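Local coordinates for lipopolysaccharide core heptose(I) kinase WaaP (Pseudomonas aeruginosa, PDB 6DFL), which phosphorylates the first heptose of the lipopolysaccharide inner core using ATP, and also has protein-tyrosine kinase activity that modifies its own tyrosines, at residues Phe169-His172 / Pro176-Ala179; Arg11-Arg16 / Glu20-Leu25. All blocks are in the same frame, centred on the assembly; numbering follows the deposited sequence.

Contact 1 of 2, residues Phe169-His172 / Pro176-Ala179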
loop_
_atom_site.group_PDB
_atom_site.type_symbol
_atom_site.label_atom_id
_atom_site.label_comp_id
_atom_site.label_asym_id
_atom_site.label_seq_id
_atom_site.Cartn_x
_atom_site.Cartn_y
_atom_site.Cartn_z
ATOM N N PHE A 169 -1.700 -0.558 -6.651
ATOM C CA PHE A 169 -0.268 -0.686 -6.409
ATOM C C PHE A 169 0.275 -1.739 -7.361
ATOM O O PHE A 169 -0.212 -2.875 -7.370
ATOM C CB PHE A 169 0.014 -1.055 -4.951
ATOM C CG PHE A 169 -0.308 0.039 -4.001
ATOM C CD1 PHE A 169 0.689 0.933 -3.590
ATOM C CD2 PHE A 169 -1.597 0.210 -3.532
ATOM C CE1 PHE A 169 0.399 1.956 -2.745
ATOM C CE2 PHE A 169 -1.896 1.251 -2.672
ATOM C CZ PHE A 169 -0.888 2.121 -2.281
ATOM N N LEU A 170 1.264 -1.360 -8.165
ATOM C CA LEU A 170 1.833 -2.250 -9.160
ATOM C C LEU A 170 3.112 -2.874 -8.619
ATOM O O LEU A 170 4.032 -2.168 -8.179
ATOM C CB LEU A 170 2.092 -1.493 -10.457
ATOM C CG LEU A 170 0.790 -1.031 -11.138
ATOM C CD1 LEU A 170 1.012 -0.714 -12.601
ATOM C CD2 LEU A 170 -0.335 -2.055 -10.958
ATOM N N LEU A 171 3.149 -4.198 -8.615
ATOM C CA LEU A 171 4.385 -4.925 -8.393
ATOM C C LEU A 171 5.096 -5.092 -9.729
ATOM O O LEU A 171 4.472 -5.455 -10.736
ATOM C CB LEU A 171 4.084 -6.277 -7.758
ATOM C CG LEU A 171 5.254 -7.235 -7.690
ATOM C CD1 LEU A 171 6.264 -6.818 -6.603
ATOM C CD2 LEU A 171 4.703 -8.605 -7.412
ATOM N N HIS A 172 6.394 -4.812 -9.755
ATOM C CA HIS A 172 7.126 -4.789 -11.015
ATOM C C HIS A 172 7.687 -6.169 -11.325
ATOM O O HIS A 172 8.448 -6.724 -10.532
ATOM C CB HIS A 172 8.231 -3.743 -10.972
ATOM C CG HIS A 172 7.732 -2.355 -11.212
ATOM N ND1 HIS A 172 7.575 -1.834 -12.477
ATOM C CD2 HIS A 172 7.315 -1.395 -10.353
ATOM C CE1 HIS A 172 7.104 -0.604 -12.388
ATOM N NE2 HIS A 172 6.942 -0.312 -11.111
ATOM N N PRO A 176 12.710 -11.089 -11.424
ATOM C CA PRO A 176 12.103 -12.005 -10.454
ATOM C C PRO A 176 11.902 -11.305 -9.119
ATOM O O PRO A 176 12.731 -10.502 -8.682
ATOM C CB PRO A 176 13.108 -13.154 -10.351
ATOM C CG PRO A 176 14.379 -12.595 -10.866
ATOM C CD PRO A 176 14.012 -11.587 -11.904
ATOM N N VAL A 177 10.780 -11.611 -8.484
ATOM C CA VAL A 177 10.359 -10.953 -7.259
ATOM C C VAL A 177 10.733 -11.833 -6.073
ATOM O O VAL A 177 10.399 -13.024 -6.049
ATOM C CB VAL A 177 8.849 -10.669 -7.293
ATOM C CG1 VAL A 177 8.369 -10.178 -5.948
ATOM C CG2 VAL A 177 8.536 -9.653 -8.377
ATOM N N SER A 178 11.425 -11.249 -5.089
ATOM C CA SER A 178 11.730 -11.916 -3.830
ATOM C C SER A 178 11.510 -10.933 -2.690
ATOM O O SER A 178 11.282 -9.742 -2.911
ATOM C CB SER A 178 13.170 -12.414 -3.782
ATOM O OG SER A 178 13.986 -11.434 -3.152
ATOM N N ALA A 179 11.627 -11.434 -1.454
ATOM C CA ALA A 179 11.425 -10.569 -0.295
ATOM C C ALA A 179 12.516 -9.512 -0.179
ATOM O O ALA A 179 12.326 -8.489 0.495
ATOM C CB ALA A 179 11.363 -11.399 0.985
#

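Contact 2 of 2, residues Arg11-Arg16 / Glu20-Leu25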
loop_
_atom_site.group_PDB
_atom_site.type_symbol
_atom_site.label_atom_id
_atom_site.label_comp_id
_atom_site.label_asym_id
_atom_site.label_seq_id
_atom_site.Cartn_x
_atom_site.Cartn_y
_atom_site.Cartn_z
ATOM N N ARG A 11 7.884 17.125 -29.374
ATOM C CA ARG A 11 8.069 17.272 -30.813
ATOM C C ARG A 11 6.790 16.914 -31.563
ATOM O O ARG A 11 6.330 17.682 -32.417
ATOM C CB ARG A 11 9.248 16.418 -31.294
ATOM C CG ARG A 11 9.128 14.923 -31.026
ATOM C CD ARG A 11 10.106 14.116 -31.874
ATOM N NE ARG A 11 9.561 12.804 -32.224
ATOM C CZ ARG A 11 9.703 11.712 -31.480
ATOM N NH1 ARG A 11 10.380 11.777 -30.338
ATOM N NH2 ARG A 11 9.168 10.557 -31.878
ATOM N N LEU A 12 6.178 15.768 -31.221
ATOM C CA LEU A 12 5.007 15.280 -31.945
ATOM C C LEU A 12 3.946 16.353 -32.108
ATOM O O LEU A 12 3.230 16.370 -33.114
ATOM C CB LEU A 12 4.399 14.068 -31.235
ATOM C CG LEU A 12 4.714 12.674 -31.791
ATOM C CD1 LEU A 12 6.195 12.353 -31.635
ATOM C CD2 LEU A 12 3.852 11.590 -31.139
ATOM N N TRP A 13 3.825 17.256 -31.142
ATOM C CA TRP A 13 2.827 18.312 -31.247
ATOM C C TRP A 13 3.498 19.676 -31.288
ATOM O O TRP A 13 3.091 20.596 -30.568
ATOM C CB TRP A 13 1.849 18.252 -30.075
ATOM C CG TRP A 13 1.266 16.910 -29.848
ATOM C CD1 TRP A 13 1.218 15.870 -30.729
ATOM C CD2 TRP A 13 0.644 16.450 -28.652
ATOM N NE1 TRP A 13 0.601 14.788 -30.154
ATOM C CE2 TRP A 13 0.238 15.121 -28.877
ATOM C CE3 TRP A 13 0.389 17.034 -27.410
ATOM C CZ2 TRP A 13 -0.415 14.372 -27.913
ATOM C CZ3 TRP A 13 -0.254 16.290 -26.457
ATOM C CH2 TRP A 13 -0.646 14.970 -26.710
ATOM N N ASN A 14 4.531 19.812 -32.118
ATOM C CA ASN A 14 5.313 21.041 -32.139
ATOM C C ASN A 14 4.455 22.207 -32.612
ATOM O O ASN A 14 4.030 23.043 -31.806
ATOM C CB ASN A 14 6.542 20.884 -33.030
ATOM C CG ASN A 14 7.518 22.021 -32.866
ATOM O OD1 ASN A 14 7.737 22.507 -31.756
ATOM N ND2 ASN A 14 8.105 22.465 -33.973
ATOM N N GLY A 15 4.190 22.270 -33.910
ATOM C CA GLY A 15 3.337 23.318 -34.433
ATOM C C GLY A 15 1.882 22.910 -34.422
ATOM O O GLY A 15 1.139 23.197 -35.367
ATOM N N ARG A 16 1.462 22.230 -33.358
ATOM C CA ARG A 16 0.118 21.685 -33.270
ATOM C C ARG A 16 -0.538 22.164 -31.986
ATOM O O ARG A 16 0.134 22.322 -30.960
ATOM C CB ARG A 16 0.139 20.156 -33.309
ATOM C CG ARG A 16 0.847 19.559 -34.519
ATOM C CD ARG A 16 0.480 18.092 -34.676
ATOM N NE ARG A 16 -0.965 17.923 -34.549
ATOM C CZ ARG A 16 -1.609 16.761 -34.642
ATOM N NH1 ARG A 16 -2.928 16.727 -34.495
ATOM N NH2 ARG A 16 -0.939 15.636 -34.873
ATOM N N GLU A 20 -6.040 19.661 -29.454
ATOM C CA GLU A 20 -6.503 18.904 -30.607
ATOM C C GLU A 20 -5.784 17.566 -30.698
ATOM O O GLU A 20 -6.420 16.526 -30.884
ATOM C CB GLU A 20 -6.293 19.716 -31.884
ATOM C CG GLU A 20 -7.015 21.060 -31.894
ATOM C CD GLU A 20 -6.620 21.921 -33.084
ATOM O OE1 GLU A 20 -5.514 21.705 -33.629
ATOM O OE2 GLU A 20 -7.414 22.807 -33.479
ATOM N N ALA A 21 -4.463 17.567 -30.520
ATOM C CA ALA A 21 -3.688 16.352 -30.751
ATOM C C ALA A 21 -4.048 15.231 -29.774
ATOM O O ALA A 21 -4.020 14.056 -30.157
ATOM C CB ALA A 21 -2.195 16.660 -30.690
ATOM N N VAL A 22 -4.355 15.547 -28.506
ATOM C CA VAL A 22 -4.719 14.457 -27.599
ATOM C C VAL A 22 -5.990 13.796 -28.067
ATOM O O VAL A 22 -6.135 12.574 -27.964
ATOM C CB VAL A 22 -4.879 14.904 -26.135
ATOM C CG1 VAL A 22 -3.640 14.562 -25.367
ATOM C CG2 VAL A 22 -5.284 16.358 -26.014
ATOM N N GLU A 23 -6.941 14.598 -28.562
ATOM C CA GLU A 23 -8.195 14.079 -29.083
ATOM C C GLU A 23 -7.992 13.272 -30.360
ATOM O O GLU A 23 -8.896 12.534 -30.766
ATOM C CB GLU A 23 -9.158 15.236 -29.345
ATOM C CG GLU A 23 -9.475 16.072 -28.130
ATOM C CD GLU A 23 -10.704 15.580 -27.397
ATOM O OE1 GLU A 23 -11.292 16.364 -26.622
ATOM O OE2 GLU A 23 -11.090 14.411 -27.600
ATOM N N ALA A 24 -6.837 13.406 -31.004
ATOM C CA ALA A 24 -6.535 12.666 -32.220
ATOM C C ALA A 24 -5.744 11.392 -31.961
ATOM O O ALA A 24 -5.595 10.580 -32.879
ATOM C CB ALA A 24 -5.767 13.556 -33.205
ATOM N N LEU A 25 -5.227 11.204 -30.748
ATOM C CA LEU A 25 -4.545 9.965 -30.406
ATOM C C LEU A 25 -5.528 8.806 -30.420
ATOM O O LEU A 25 -6.718 8.967 -30.124
ATOM C CB LEU A 25 -3.893 10.076 -29.035
ATOM C CG LEU A 25 -2.659 10.964 -28.973
ATOM C CD1 LEU A 25 -2.418 11.364 -27.533
ATOM C CD2 LEU A 25 -1.453 10.233 -29.542
#

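Contact 1 of 2, residues Phe169-His172 / Pro176-Ala179
The two flat groups of His172 behave differently toward Val177. The backbone carbonyl faces it, and His172 O lies 3.6 Å from Val177 CG2. The imidazole turns off from the 176-179 segment, and NE2 of His172 is hydrogen-bonded to Ser185 OG on the neighbouring strand. The ring itself stays clear of the 176-179 segment.

The rest is aliphatic. The ends of Leu171 and Val177 meet head-on. Val177 CG2 sits almost evenly against the branched end of Leu171: it is 4.0 Å from Leu171 CD1 and 4.1 Å from Leu171 CD2. The second methyl, Val177 CG1, also meets Leu171 CD1 at 4.0 Å. In Leu171, CG is anti to the backbone N (chi1 170°), which carries both methyls out toward the loop. The segments share no hydrogen bond and bury about 110 Å², so the touch is light. Phe182 touches both Leu171 and Val177. Leu171 also packs on Leu123 and Phe126 of helix 123-127.

The side chain of Leu171 is about 8 Å from the bound S-palmitoyl phosphopantetheine. It does not line that pocket but backs Leu123, which does. Strand 169-172 is the middle strand of a small antiparallel sheet, between 120-122 and 184-186. It follows Asp163, the active-site residue assigned by similarity. Here its hydrophobic side is met by the loop that leads on to strand 184-186. This is consistent with the hairpin that follows the catalytic loop in the C-terminal lobe of the protein kinase fold.

Contact 2 of 2, residues Arg11-Arg16 / Glu20-Leu25
The indole of Trp13 lies flat against Ala21. Ala21 CB stands over the five-membered ring, 3.3 Å from its centroid and only 5° off the ring normal. This is a CH-pi contact made almost straight down onto the face. In Trp13, CG lies beside the backbone N and anti to the carbonyl carbon (chi1 -51°), which turns the indole face toward Ala21.

The six-membered ring carries the contact further along. Val22 crosses the indole at about a right angle, and Val22 CG1 comes within 3.3 Å of Trp13 CH2, a tight approach. That methyl lies out of the ring plane, on the side of Ala21. Leu25 also crosses at about a right angle, but it meets the edge: Leu25 CD1 lies near the ring plane, 3.6 Å from Trp13 CZ2.

Arg16 adds a second flat group. Its chain bends at chi3 (47°), and one guanidinium face covers Ala21 CB off-centre, with Ala21 CB 4.0 Å from Arg16 CZ. Ala21 CB thus meets two flat groups, whose planes are steeply inclined to each other. Arg16 NH1 and Glu20 OE1 are 5.7 Å apart, too far to touch, though their opposite charges may attract weakly.

Trp13 is the first residue to leave helical geometry after helix 9-12, and its ring also meets Phe9 of that helix. Ala21 lies on helix 18-24. Other partners come from the five-stranded antiparallel sheet. Trp13 and Val22 both touch Phe111 on strand 109-115, Val22 adds Val113, and Leu25 rests on Val50 of strand 48-53.

In the fold
From the N terminus, strand 2-5 leads into helix 9-12, and contact 2 closes the short link from the end of that helix into helix 18-24. It ties these two helices to each other beside the five-stranded sheet of the N-terminal lobe. The chain goes on through that sheet and helix 137-156 before contact 1 forms. Contact 1 closes another short loop, between strand 169-172 and the segment leading to strand 184-186, in the C-terminal lobe. The two contacts run in series and neither encloses nor crosses the other. The centres of contact 1 and contact 2 are about 35 Å apart. Each joins segments close in sequence, within its own lobe.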